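Side-chain contacts in fanconi-associated nuclease 1 homolog (Pseudomonas aeruginosa, PDB 5Y7Q), which belongs to the FAN1 nuclease family, joining a largely helical body to a C-terminal VRR-NUC domain, and is modelled here with bound DNA: residues Ala263-Glu268 with Val280-Gln285; Gln288-Glu291 with Asp297-Gln300; Arg301-Ser306 with Ile316-Arg321; Ala330-Ala335 with Arg350-Leu355. All coordinates share one frame; numbering follows the deposited sequence.

Contact 1: Ala263-Glu268 with Val280-Gln285; sequences AGLPGE and VKLLFQ
Leu265 and Leu283 mark the closest approach of the two backbones, with 9.1 Å between Leu265 CA and Leu283 CA. Here the loop that follows one helix packs on the flank of another, in the helical body of the FAN1 fold: helix 258-264 ends just before Leu265, the chain leaves helical geometry there, and the extended link through Pro266 runs past the side of helix 273-292. At that separation the gap is bridged by side chains alone, and only 113 Å² is buried. Leu265 does most of the reaching. Its CD1 methyl rests between two successive leucines of the helix, 4.0 Å from Leu282 CD2 and likewise 4.0 Å from Leu283 CD2. The two neighbours offer themselves differently. Leu282 has CG anti to its backbone N (chi1 -170°), which swings its branches toward the link, and its side chain lies aslant to that of Leu265. Leu283 places CG anti to the carbonyl carbon instead (chi1 -74°), so that it runs alongside Leu265 in the opposite sense. All three leucines are buried. Leu245 and Cys248 of helix 236-253 pack on Leu265 as well, as does Phe286, so the first residue beyond one helix is packed between two others. The second methyl of Leu265 also takes part: its CD2 lies 4.1 Å from CD2 of Leu282.

Contact 2: Gln288-Glu291 with Asp297-Gln300; sequences QHCE and DLAQ
The hairpin formed by helices 273-292 and 296-304 closes here, where Cys290 and Ala299 face each other across a short connection and the chain doubles back on itself. Cys290 CA and Ala299 CA are 5.2 Å apart, a spacing that the small side chains of both residues allow. Cys290 CB meets the methyl CB of Ala299 at 3.8 Å, and the same methyl lies 3.9 Å from the backbone N of Glu291. The sulfur turns to the next partner along: with SG anti to the carbonyl carbon (chi1 -76°), Cys290 SG touches the branch point of Leu298, 3.7 Å from its CG. Leu302 adds apolar cover to Cys290 from one turn further on. Glu291 lines the hairpin with its aliphatic part, while each carboxylate oxygen has its own partner, OE1 in a hydrogen bond with the Tyr303 hydroxyl and OE2 in a salt bridge with Arg314. Gln300 folds its amide back on its own helix, with OE1 bonded to NE of Arg304. Its NE2 donates to Asp297 O at 2.9 Å, reaching a lone pair in the carbonyl plane although the acceptor sits 20° out of the amide plane.

Contact 3: Arg301-Ser306 with Ile316-Arg321; sequences RLYRQS and IRSLER. With nucleotides of chain D.
The Tyr303 ring turns its edge to Ser318, whose OG lies near the ring plane, 3.6 Å from Tyr303 CE2; Phe284 meets the same tyrosine edge-to-face. This packs helix 296-304 on helix 311-321, in the helical body that in FAN1 relatives resembles tetratricopeptide repeats. Since Ser318 OG is hydrogen-bonded to the carbonyl of Arg314 in its own helix, its touch on the ring is mere packing. Alongside, the Arg304 side chain, whose NE is held by Gln300, crosses that of Leu319 at about a right angle, with Arg304 NH2 4.2 Å from Leu319 CD1. The far side of helix 311-321 faces DNA. There the Arg317 guanidinium has Arg321 CG over one face, 3.9 Å above its plane, and uses its edge for polar partners. A bend at chi2 (55°) turns the group along the helix, where NH1 forms a salt bridge with Glu320 OE2 at 2.6 Å, the carboxylate being met from above its plane. Arg317 NE donates to OP1 of DA3 of chain D at 3.0 Å and 161°. The Arg321 guanidinium lays one face against the sugar of DA3, its plane 3.9 Å from C5'. A weak bond extends the grip to the preceding nucleotide, with Arg317 NH2 3.2 Å from O3' of DA2 of chain D.

Contact 4: Ala330-Ala335 with Arg350-Leu355; sequences ALAREA and RLLPRL. With nucleotides of chain D.
The DNA-facing helix 342-358 rests its back on helix 325-337, and Ala332 supplies the point of contact. Its CB methyl lies 3.5 Å from Leu352 CD2 and 4.0 Å from Leu355 CD1, fitting against two side chains about one helical turn apart. The backbones come close, Ala332 CA to Leu352 CA 6.4 Å, and the helix is kinked at Pro353, whose nitrogen makes no bond to the preceding turn. On its other side the same helix holds the phosphate backbone of chain D. Arg354 bends at chi3 (66°) and presents its guanidinium edge, near its plane, to a single phosphodiester: NH2 donates to OP1 of DA2 at 3.0 Å and a nearly straight 171°, while NH1 donates to O3' of DG1 at 2.9 Å. NE is taken by a salt bridge to Glu320, so each guanidinium nitrogen has a partner and the group's rotation is fixed. Arg350 comes less close, its NH1 3.6 Å from OP2 of DA2, and its NH2 pairs with Asp553 of the VRR-NUC domain. Because these arginines meet phosphate and sugar oxygens rather than bases, this part of the grip should depend little on base sequence, their positive charge probably offsetting the negative charge of the phosphate.

In the fold
The four contacts follow one another along the chain, passing from helix 258-264 to helix 342-358. Contacts 1 and 2 share helix 273-292, with centres about 13 Å apart, and contacts 2 and 3 share helix 296-304, with about 7 Å between centres. Contact 1 also reaches contact 3 directly, where Ser306 OG bonds to the carbonyl of Val280. The centre of contact 4 lies about 12 Å from that of contact 3 and about 26 Å from that of contact 1; packing of Ile316 on Leu331 and the Glu320-Arg354 pair join contacts 3 and 4. Glu320 thus ties together two arginines that hold successive phosphates, so contacts 3 and 4 form one continuous DNA-binding surface on this helical array.

Contact 1: Ala263-Glu268 with Val280-Gln285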
# COMPACT_ATOMS: atom_id res chain seq x y z
N ALA A 263 -23.23 9.77 6.27
CA ALA A 263 -23.58 10.91 7.12
C ALA A 263 -22.35 11.49 7.81
O ALA A 263 -22.22 12.72 7.91
CB ALA A 263 -24.63 10.50 8.16
N GLY A 264 -21.43 10.63 8.26
CA GLY A 264 -20.28 11.09 9.02
C GLY A 264 -19.18 11.72 8.19
O GLY A 264 -18.51 12.66 8.66
N LEU A 265 -18.97 11.23 6.97
CA LEU A 265 -18.01 11.83 6.06
C LEU A 265 -18.37 13.28 5.75
O LEU A 265 -19.54 13.67 5.81
CB LEU A 265 -17.96 11.05 4.75
CG LEU A 265 -16.99 9.90 4.74
CD1 LEU A 265 -16.59 9.63 3.31
CD2 LEU A 265 -15.80 10.26 5.57
N PRO A 266 -17.38 14.09 5.41
CA PRO A 266 -17.69 15.41 4.85
C PRO A 266 -18.18 15.24 3.42
O PRO A 266 -17.70 14.38 2.67
CB PRO A 266 -16.36 16.15 4.91
CG PRO A 266 -15.33 15.06 4.94
CD PRO A 266 -15.94 13.92 5.66
N GLY A 267 -19.20 16.02 3.06
CA GLY A 267 -19.65 16.10 1.69
C GLY A 267 -18.78 17.02 0.85
O GLY A 267 -18.44 16.69 -0.29
N GLU A 268 -18.42 18.17 1.41
CA GLU A 268 -17.55 19.10 0.70
C GLU A 268 -16.14 18.52 0.58
O GLU A 268 -15.68 17.80 1.46
CB GLU A 268 -17.51 20.45 1.42
CG GLU A 268 -18.87 21.13 1.63
CD GLU A 268 -19.25 21.26 3.10
OE1 GLU A 268 -19.01 20.31 3.87
OE2 GLU A 268 -19.80 22.33 3.48
N VAL A 280 -11.40 10.59 -1.23
CA VAL A 280 -11.93 10.20 -2.52
C VAL A 280 -11.74 8.69 -2.75
O VAL A 280 -12.64 8.01 -3.28
CB VAL A 280 -11.25 11.08 -3.59
CG1 VAL A 280 -10.25 10.31 -4.45
CG2 VAL A 280 -12.28 11.89 -4.38
N LYS A 281 -10.62 8.15 -2.28
CA LYS A 281 -10.44 6.70 -2.30
C LYS A 281 -11.52 6.02 -1.47
O LYS A 281 -12.11 5.02 -1.90
CB LYS A 281 -9.04 6.34 -1.77
CG LYS A 281 -8.73 4.84 -1.81
CD LYS A 281 -7.32 4.52 -1.28
CE LYS A 281 -6.97 3.02 -1.43
NZ LYS A 281 -5.73 2.62 -0.68
N LEU A 282 -11.82 6.58 -0.30
CA LEU A 282 -12.78 5.94 0.58
C LEU A 282 -14.17 5.89 -0.06
O LEU A 282 -14.82 4.84 -0.09
CB LEU A 282 -12.80 6.69 1.90
CG LEU A 282 -13.53 6.15 3.10
CD1 LEU A 282 -12.84 4.92 3.56
CD2 LEU A 282 -13.45 7.23 4.14
N LEU A 283 -14.63 7.03 -0.58
CA LEU A 283 -15.86 7.03 -1.37
C LEU A 283 -15.83 5.94 -2.43
O LEU A 283 -16.81 5.20 -2.60
CB LEU A 283 -16.04 8.38 -2.05
CG LEU A 283 -16.49 9.46 -1.09
CD1 LEU A 283 -16.62 10.76 -1.85
CD2 LEU A 283 -17.80 9.07 -0.45
N PHE A 284 -14.72 5.83 -3.15
CA PHE A 284 -14.60 4.80 -4.18
C PHE A 284 -14.95 3.42 -3.62
O PHE A 284 -15.86 2.74 -4.12
CB PHE A 284 -13.18 4.83 -4.77
CG PHE A 284 -13.01 4.06 -6.05
CD1 PHE A 284 -13.40 4.60 -7.26
CD2 PHE A 284 -12.41 2.81 -6.06
CE1 PHE A 284 -13.24 3.90 -8.43
CE2 PHE A 284 -12.24 2.09 -7.22
CZ PHE A 284 -12.65 2.63 -8.41
N GLN A 285 -14.28 3.00 -2.54
CA GLN A 285 -14.54 1.67 -2.02
C GLN A 285 -15.99 1.52 -1.57
O GLN A 285 -16.61 0.46 -1.76
CB GLN A 285 -13.59 1.35 -0.88
CG GLN A 285 -12.19 1.85 -1.15
CD GLN A 285 -11.13 0.85 -0.78
OE1 GLN A 285 -9.97 1.22 -0.60
NE2 GLN A 285 -11.51 -0.43 -0.68

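Contact 2: Gln288-Glu291 with Asp297-Gln300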
# COMPACT_ATOMS: atom_id res chain seq x y z
N GLN A 288 -17.81 0.61 -4.61
CA GLN A 288 -17.60 -0.78 -4.99
C GLN A 288 -18.47 -1.70 -4.17
O GLN A 288 -19.16 -2.58 -4.71
CB GLN A 288 -16.13 -1.17 -4.84
CG GLN A 288 -15.25 -0.68 -5.96
CD GLN A 288 -13.85 -1.28 -5.93
OE1 GLN A 288 -13.32 -1.59 -4.86
NE2 GLN A 288 -13.24 -1.43 -7.11
N HIS A 289 -18.46 -1.50 -2.85
CA HIS A 289 -19.32 -2.29 -1.98
C HIS A 289 -20.77 -2.21 -2.44
O HIS A 289 -21.47 -3.22 -2.50
CB HIS A 289 -19.15 -1.81 -0.54
CG HIS A 289 -20.07 -2.48 0.43
ND1 HIS A 289 -19.96 -3.82 0.76
CD2 HIS A 289 -21.11 -2.00 1.15
CE1 HIS A 289 -20.90 -4.13 1.64
NE2 HIS A 289 -21.61 -3.04 1.90
N CYS A 290 -21.23 -1.01 -2.79
CA CYS A 290 -22.61 -0.85 -3.23
C CYS A 290 -22.89 -1.69 -4.47
O CYS A 290 -23.90 -2.40 -4.54
CB CYS A 290 -22.92 0.61 -3.53
SG CYS A 290 -23.13 1.58 -2.08
N GLU A 291 -22.00 -1.60 -5.46
CA GLU A 291 -22.16 -2.36 -6.69
C GLU A 291 -22.23 -3.84 -6.39
O GLU A 291 -23.01 -4.57 -7.02
CB GLU A 291 -21.00 -2.04 -7.63
CG GLU A 291 -21.36 -1.85 -9.10
CD GLU A 291 -20.13 -1.57 -9.97
OE1 GLU A 291 -19.18 -0.90 -9.49
OE2 GLU A 291 -20.12 -2.05 -11.13
N ASP A 297 -27.90 2.64 -8.12
CA ASP A 297 -28.08 4.07 -8.05
C ASP A 297 -27.12 4.68 -7.03
O ASP A 297 -26.44 5.67 -7.32
CB ASP A 297 -29.55 4.38 -7.74
CG ASP A 297 -30.51 3.77 -8.78
OD1 ASP A 297 -30.04 3.42 -9.89
OD2 ASP A 297 -31.72 3.65 -8.51
N LEU A 298 -26.99 4.05 -5.87
CA LEU A 298 -26.10 4.62 -4.86
C LEU A 298 -24.64 4.50 -5.28
O LEU A 298 -23.86 5.43 -5.06
CB LEU A 298 -26.34 3.94 -3.51
CG LEU A 298 -25.46 4.38 -2.35
CD1 LEU A 298 -25.35 5.90 -2.24
CD2 LEU A 298 -26.01 3.79 -1.07
N ALA A 299 -24.26 3.37 -5.89
CA ALA A 299 -22.90 3.22 -6.42
C ALA A 299 -22.59 4.33 -7.42
O ALA A 299 -21.56 5.00 -7.31
CB ALA A 299 -22.72 1.86 -7.09
N GLN A 300 -23.49 4.54 -8.37
CA GLN A 300 -23.34 5.64 -9.30
C GLN A 300 -23.14 6.97 -8.58
O GLN A 300 -22.21 7.72 -8.88
CB GLN A 300 -24.56 5.69 -10.20
CG GLN A 300 -24.59 6.90 -11.03
CD GLN A 300 -25.42 7.99 -10.45
OE1 GLN A 300 -25.32 9.15 -10.86
NE2 GLN A 300 -26.26 7.64 -9.49

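Contact 3: Arg301-Ser306 with Ile316-Arg321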
# COMPACT_ATOMS: atom_id res chain seq x y z
N ARG A 301 -24.03 7.30 -7.63
CA ARG A 301 -23.89 8.54 -6.86
C ARG A 301 -22.49 8.67 -6.26
O ARG A 301 -21.80 9.69 -6.46
CB ARG A 301 -24.93 8.58 -5.75
CG ARG A 301 -25.89 9.74 -5.74
CD ARG A 301 -26.51 9.89 -4.34
NE ARG A 301 -27.88 10.38 -4.38
CZ ARG A 301 -28.96 9.60 -4.37
NH1 ARG A 301 -30.17 10.15 -4.41
NH2 ARG A 301 -28.84 8.27 -4.31
N LEU A 302 -22.05 7.63 -5.54
CA LEU A 302 -20.78 7.71 -4.80
C LEU A 302 -19.59 7.78 -5.75
O LEU A 302 -18.67 8.58 -5.54
CB LEU A 302 -20.65 6.54 -3.82
CG LEU A 302 -21.71 6.36 -2.73
CD1 LEU A 302 -21.50 5.07 -1.93
CD2 LEU A 302 -21.75 7.53 -1.77
N TYR A 303 -19.57 6.95 -6.80
CA TYR A 303 -18.54 7.10 -7.84
C TYR A 303 -18.53 8.51 -8.44
O TYR A 303 -17.47 9.10 -8.66
CB TYR A 303 -18.75 6.08 -8.96
CG TYR A 303 -18.35 4.65 -8.68
CD1 TYR A 303 -17.11 4.34 -8.11
CD2 TYR A 303 -19.21 3.60 -9.02
CE1 TYR A 303 -16.74 3.01 -7.87
CE2 TYR A 303 -18.85 2.28 -8.78
CZ TYR A 303 -17.62 2.00 -8.21
OH TYR A 303 -17.29 0.68 -7.99
N ARG A 304 -19.72 9.07 -8.72
CA ARG A 304 -19.78 10.38 -9.37
C ARG A 304 -19.25 11.49 -8.48
O ARG A 304 -18.71 12.47 -9.00
CB ARG A 304 -21.20 10.69 -9.82
CG ARG A 304 -21.45 10.21 -11.24
CD ARG A 304 -22.08 11.25 -12.09
NE ARG A 304 -23.46 10.88 -12.36
CZ ARG A 304 -24.28 11.57 -13.14
NH1 ARG A 304 -23.83 12.69 -13.72
NH2 ARG A 304 -25.53 11.15 -13.33
N GLN A 305 -19.34 11.36 -7.16
CA GLN A 305 -18.77 12.42 -6.33
C GLN A 305 -17.30 12.17 -5.96
O GLN A 305 -16.76 12.88 -5.12
CB GLN A 305 -19.62 12.68 -5.09
CG GLN A 305 -19.50 11.71 -3.97
CD GLN A 305 -20.71 11.78 -3.07
OE1 GLN A 305 -20.58 11.98 -1.86
NE2 GLN A 305 -21.90 11.63 -3.66
N SER A 306 -16.66 11.18 -6.57
CA SER A 306 -15.25 10.90 -6.34
C SER A 306 -14.41 11.23 -7.58
O SER A 306 -14.79 10.89 -8.71
CB SER A 306 -15.06 9.43 -5.96
OG SER A 306 -13.69 9.08 -6.00
N ILE A 316 -20.32 5.46 -15.08
CA ILE A 316 -21.02 5.11 -16.33
C ILE A 316 -21.47 3.66 -16.29
O ILE A 316 -22.65 3.34 -16.50
CB ILE A 316 -20.11 5.36 -17.55
CG1 ILE A 316 -19.68 6.82 -17.61
CG2 ILE A 316 -20.83 4.98 -18.82
CD1 ILE A 316 -18.36 7.04 -18.28
N ARG A 317 -20.54 2.76 -15.98
CA ARG A 317 -20.89 1.35 -15.96
C ARG A 317 -21.97 1.05 -14.93
O ARG A 317 -22.84 0.21 -15.17
CB ARG A 317 -19.64 0.51 -15.71
CG ARG A 317 -19.89 -0.98 -15.59
CD ARG A 317 -20.62 -1.57 -16.81
NE ARG A 317 -20.98 -2.98 -16.58
CZ ARG A 317 -21.82 -3.67 -17.35
NH1 ARG A 317 -22.40 -3.10 -18.39
NH2 ARG A 317 -22.09 -4.94 -17.06
N SER A 318 -21.98 1.75 -13.78
CA SER A 318 -23.04 1.53 -12.81
C SER A 318 -24.39 1.99 -13.33
O SER A 318 -25.39 1.29 -13.17
CB SER A 318 -22.73 2.22 -11.48
OG SER A 318 -21.74 1.53 -10.76
N LEU A 319 -24.45 3.17 -13.96
CA LEU A 319 -25.70 3.61 -14.55
C LEU A 319 -26.20 2.58 -15.55
O LEU A 319 -27.38 2.18 -15.51
CB LEU A 319 -25.54 4.98 -15.20
CG LEU A 319 -25.44 6.19 -14.25
CD1 LEU A 319 -24.69 7.36 -14.87
CD2 LEU A 319 -26.82 6.63 -13.74
N GLU A 320 -25.31 2.11 -16.43
CA GLU A 320 -25.71 1.08 -17.38
C GLU A 320 -26.30 -0.13 -16.66
O GLU A 320 -27.38 -0.61 -17.02
CB GLU A 320 -24.52 0.67 -18.27
CG GLU A 320 -24.93 -0.13 -19.49
CD GLU A 320 -23.76 -0.81 -20.20
OE1 GLU A 320 -23.94 -1.30 -21.34
OE2 GLU A 320 -22.66 -0.87 -19.61
N ARG A 321 -25.62 -0.62 -15.62
CA ARG A 321 -26.15 -1.75 -14.86
C ARG A 321 -27.50 -1.41 -14.22
O ARG A 321 -28.38 -2.28 -14.13
CB ARG A 321 -25.14 -2.21 -13.80
CG ARG A 321 -24.39 -3.49 -14.16
CD ARG A 321 -22.99 -3.65 -13.55
NE ARG A 321 -22.91 -4.40 -12.28
CZ ARG A 321 -23.33 -5.65 -12.08
NH1 ARG A 321 -23.92 -6.36 -13.05
NH2 ARG A 321 -23.18 -6.21 -10.88
P DA D 3 -18.88 -5.97 -14.97
OP1 DA D 3 -19.85 -4.92 -14.63
OP2 DA D 3 -17.44 -5.61 -14.95
O5' DA D 3 -19.09 -7.25 -14.01
C5' DA D 3 -20.38 -7.87 -13.94
C4' DA D 3 -20.45 -8.96 -12.88
O4' DA D 3 -19.45 -9.96 -13.12
C3' DA D 3 -20.19 -8.52 -11.45
O3' DA D 3 -20.76 -9.49 -10.59
C2' DA D 3 -18.66 -8.56 -11.40
C1' DA D 3 -18.40 -9.84 -12.17
N9 DA D 3 -17.18 -9.88 -12.94
C8 DA D 3 -16.74 -8.95 -13.84
N7 DA D 3 -15.63 -9.29 -14.44
C5 DA D 3 -15.35 -10.55 -13.92
C6 DA D 3 -14.30 -11.46 -14.15
N6 DA D 3 -13.31 -11.22 -15.01
N1 DA D 3 -14.32 -12.63 -13.46
C2 DA D 3 -15.33 -12.86 -12.61
N3 DA D 3 -16.36 -12.08 -12.31
C4 DA D 3 -16.31 -10.93 -13.01
P DA D 2 -16.70 -4.91 -20.97
OP1 DA D 2 -17.18 -3.57 -20.58
OP2 DA D 2 -15.23 -5.11 -21.03
O5' DA D 2 -17.29 -6.00 -19.96
C5' DA D 2 -18.66 -6.40 -20.04
C4' DA D 2 -19.08 -7.08 -18.76
O4' DA D 2 -18.60 -8.45 -18.77
C3' DA D 2 -18.46 -6.44 -17.51
O3' DA D 2 -19.35 -6.50 -16.42
C2' DA D 2 -17.25 -7.31 -17.26
C1' DA D 2 -17.78 -8.66 -17.64
N9 DA D 2 -16.69 -9.55 -17.96
C8 DA D 2 -15.65 -9.30 -18.81
N7 DA D 2 -14.78 -10.27 -18.87
C5 DA D 2 -15.27 -11.21 -17.98
C6 DA D 2 -14.81 -12.47 -17.59
N6 DA D 2 -13.70 -13.02 -18.06
N1 DA D 2 -15.54 -13.14 -16.68
C2 DA D 2 -16.66 -12.59 -16.21
N3 DA D 2 -17.19 -11.41 -16.50
C4 DA D 2 -16.44 -10.77 -17.40

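Contact 4: Ala330-Ala335 with Arg350-Leu355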
# COMPACT_ATOMS: atom_id res chain seq x y z
N ALA A 330 -24.94 10.08 -21.61
CA ALA A 330 -24.56 11.48 -21.41
C ALA A 330 -23.20 11.59 -20.75
O ALA A 330 -22.31 12.31 -21.23
CB ALA A 330 -25.61 12.18 -20.55
N LEU A 331 -23.02 10.86 -19.65
CA LEU A 331 -21.76 10.90 -18.94
C LEU A 331 -20.64 10.38 -19.82
O LEU A 331 -19.54 10.94 -19.84
CB LEU A 331 -21.87 10.08 -17.65
CG LEU A 331 -20.68 10.16 -16.71
CD1 LEU A 331 -20.22 11.61 -16.52
CD2 LEU A 331 -21.04 9.52 -15.40
N ALA A 332 -20.91 9.33 -20.58
CA ALA A 332 -19.90 8.82 -21.50
C ALA A 332 -19.49 9.87 -22.54
O ALA A 332 -18.31 9.97 -22.91
CB ALA A 332 -20.41 7.55 -22.18
N ARG A 333 -20.44 10.66 -23.04
CA ARG A 333 -20.05 11.67 -24.02
C ARG A 333 -19.25 12.78 -23.35
O ARG A 333 -18.23 13.24 -23.90
CB ARG A 333 -21.27 12.24 -24.72
CG ARG A 333 -21.77 11.42 -25.87
CD ARG A 333 -22.68 12.25 -26.75
NE ARG A 333 -22.23 13.64 -26.84
CZ ARG A 333 -21.33 14.08 -27.71
NH1 ARG A 333 -20.78 13.21 -28.57
NH2 ARG A 333 -20.97 15.37 -27.71
N GLU A 334 -19.70 13.20 -22.16
CA GLU A 334 -18.94 14.12 -21.32
C GLU A 334 -17.50 13.64 -21.17
O GLU A 334 -16.55 14.37 -21.47
CB GLU A 334 -19.64 14.23 -19.97
CG GLU A 334 -19.17 15.28 -19.00
CD GLU A 334 -20.01 15.26 -17.72
OE1 GLU A 334 -21.22 14.92 -17.83
OE2 GLU A 334 -19.47 15.54 -16.62
N ALA A 335 -17.34 12.39 -20.75
CA ALA A 335 -16.01 11.87 -20.49
C ALA A 335 -15.16 11.84 -21.75
O ALA A 335 -13.97 12.17 -21.70
CB ALA A 335 -16.11 10.47 -19.91
N ARG A 350 -15.25 0.73 -25.35
CA ARG A 350 -16.24 -0.34 -25.25
C ARG A 350 -17.61 0.17 -24.84
O ARG A 350 -18.63 -0.29 -25.36
CB ARG A 350 -15.78 -1.40 -24.26
CG ARG A 350 -14.37 -1.87 -24.44
CD ARG A 350 -13.89 -2.43 -23.13
NE ARG A 350 -12.54 -2.95 -23.23
CZ ARG A 350 -11.78 -3.23 -22.18
NH1 ARG A 350 -12.25 -3.02 -20.95
NH2 ARG A 350 -10.56 -3.71 -22.37
N LEU A 351 -17.65 1.11 -23.88
CA LEU A 351 -18.93 1.53 -23.30
C LEU A 351 -19.77 2.31 -24.30
O LEU A 351 -20.96 2.03 -24.48
CB LEU A 351 -18.70 2.39 -22.07
CG LEU A 351 -18.56 1.60 -20.80
CD1 LEU A 351 -18.14 2.55 -19.72
CD2 LEU A 351 -19.90 0.99 -20.53
N LEU A 352 -19.18 3.31 -24.91
CA LEU A 352 -19.93 4.16 -25.83
C LEU A 352 -20.77 3.38 -26.83
O LEU A 352 -21.99 3.56 -26.83
CB LEU A 352 -18.94 5.12 -26.52
CG LEU A 352 -19.39 6.56 -26.45
CD1 LEU A 352 -19.76 7.05 -27.84
CD2 LEU A 352 -20.58 6.65 -25.54
N PRO A 353 -20.22 2.47 -27.65
CA PRO A 353 -21.06 1.84 -28.68
C PRO A 353 -22.17 0.97 -28.11
O PRO A 353 -23.22 0.83 -28.74
CB PRO A 353 -20.07 1.00 -29.50
CG PRO A 353 -18.70 1.40 -29.01
CD PRO A 353 -18.88 1.86 -27.60
N ARG A 354 -21.94 0.37 -26.94
CA ARG A 354 -22.98 -0.46 -26.34
C ARG A 354 -24.12 0.39 -25.80
O ARG A 354 -25.29 -0.00 -25.89
CB ARG A 354 -22.34 -1.31 -25.25
CG ARG A 354 -23.30 -2.06 -24.42
CD ARG A 354 -22.51 -3.05 -23.61
NE ARG A 354 -21.65 -2.39 -22.64
CZ ARG A 354 -20.49 -2.89 -22.21
NH1 ARG A 354 -20.04 -4.05 -22.67
NH2 ARG A 354 -19.77 -2.22 -21.32
N LEU A 355 -23.78 1.58 -25.27
CA LEU A 355 -24.80 2.56 -24.90
C LEU A 355 -25.51 3.12 -26.13
O LEU A 355 -26.73 3.32 -26.11
CB LEU A 355 -24.15 3.69 -24.12
CG LEU A 355 -23.46 3.21 -22.87
CD1 LEU A 355 -22.80 4.38 -22.25
CD2 LEU A 355 -24.50 2.57 -21.94
P DA D 2 -16.70 -4.91 -20.97
OP1 DA D 2 -17.18 -3.57 -20.58
OP2 DA D 2 -15.23 -5.11 -21.03
O5' DA D 2 -17.29 -6.00 -19.96
C5' DA D 2 -18.66 -6.40 -20.04
C4' DA D 2 -19.08 -7.08 -18.76
O4' DA D 2 -18.60 -8.45 -18.77
C3' DA D 2 -18.46 -6.44 -17.51
O3' DA D 2 -19.35 -6.50 -16.42
C2' DA D 2 -17.25 -7.31 -17.26
C1' DA D 2 -17.78 -8.66 -17.64
N9 DA D 2 -16.69 -9.55 -17.96
C8 DA D 2 -15.65 -9.30 -18.81
N7 DA D 2 -14.78 -10.27 -18.87
C5 DA D 2 -15.27 -11.21 -17.98
C6 DA D 2 -14.81 -12.47 -17.59
N6 DA D 2 -13.70 -13.02 -18.06
N1 DA D 2 -15.54 -13.14 -16.68
C2 DA D 2 -16.66 -12.59 -16.21
N3 DA D 2 -17.19 -11.41 -16.50
C4 DA D 2 -16.44 -10.77 -17.40
P DG D 1 -20.22 -7.08 -26.12
OP1 DG D 1 -21.53 -6.43 -25.89
OP2 DG D 1 -20.03 -8.02 -27.25
O5' DG D 1 -19.08 -5.96 -26.21
C5' DG D 1 -17.78 -6.21 -25.67
C4' DG D 1 -17.90 -6.76 -24.26
O4' DG D 1 -17.78 -8.20 -24.28
C3' DG D 1 -16.84 -6.28 -23.26
O3' DG D 1 -17.38 -5.27 -22.38
C2' DG D 1 -16.47 -7.55 -22.49
C1' DG D 1 -17.50 -8.57 -22.97
N9 DG D 1 -16.97 -9.92 -22.90
C8 DG D 1 -15.89 -10.42 -23.58
N7 DG D 1 -15.60 -11.65 -23.24
C5 DG D 1 -16.53 -11.96 -22.26
C6 DG D 1 -16.72 -13.15 -21.52
O6 DG D 1 -16.07 -14.21 -21.58
N1 DG D 1 -17.78 -13.04 -20.63
C2 DG D 1 -18.56 -11.92 -20.47
N2 DG D 1 -19.54 -12.00 -19.56
N3 DG D 1 -18.40 -10.80 -21.15
C4 DG D 1 -17.37 -10.89 -22.03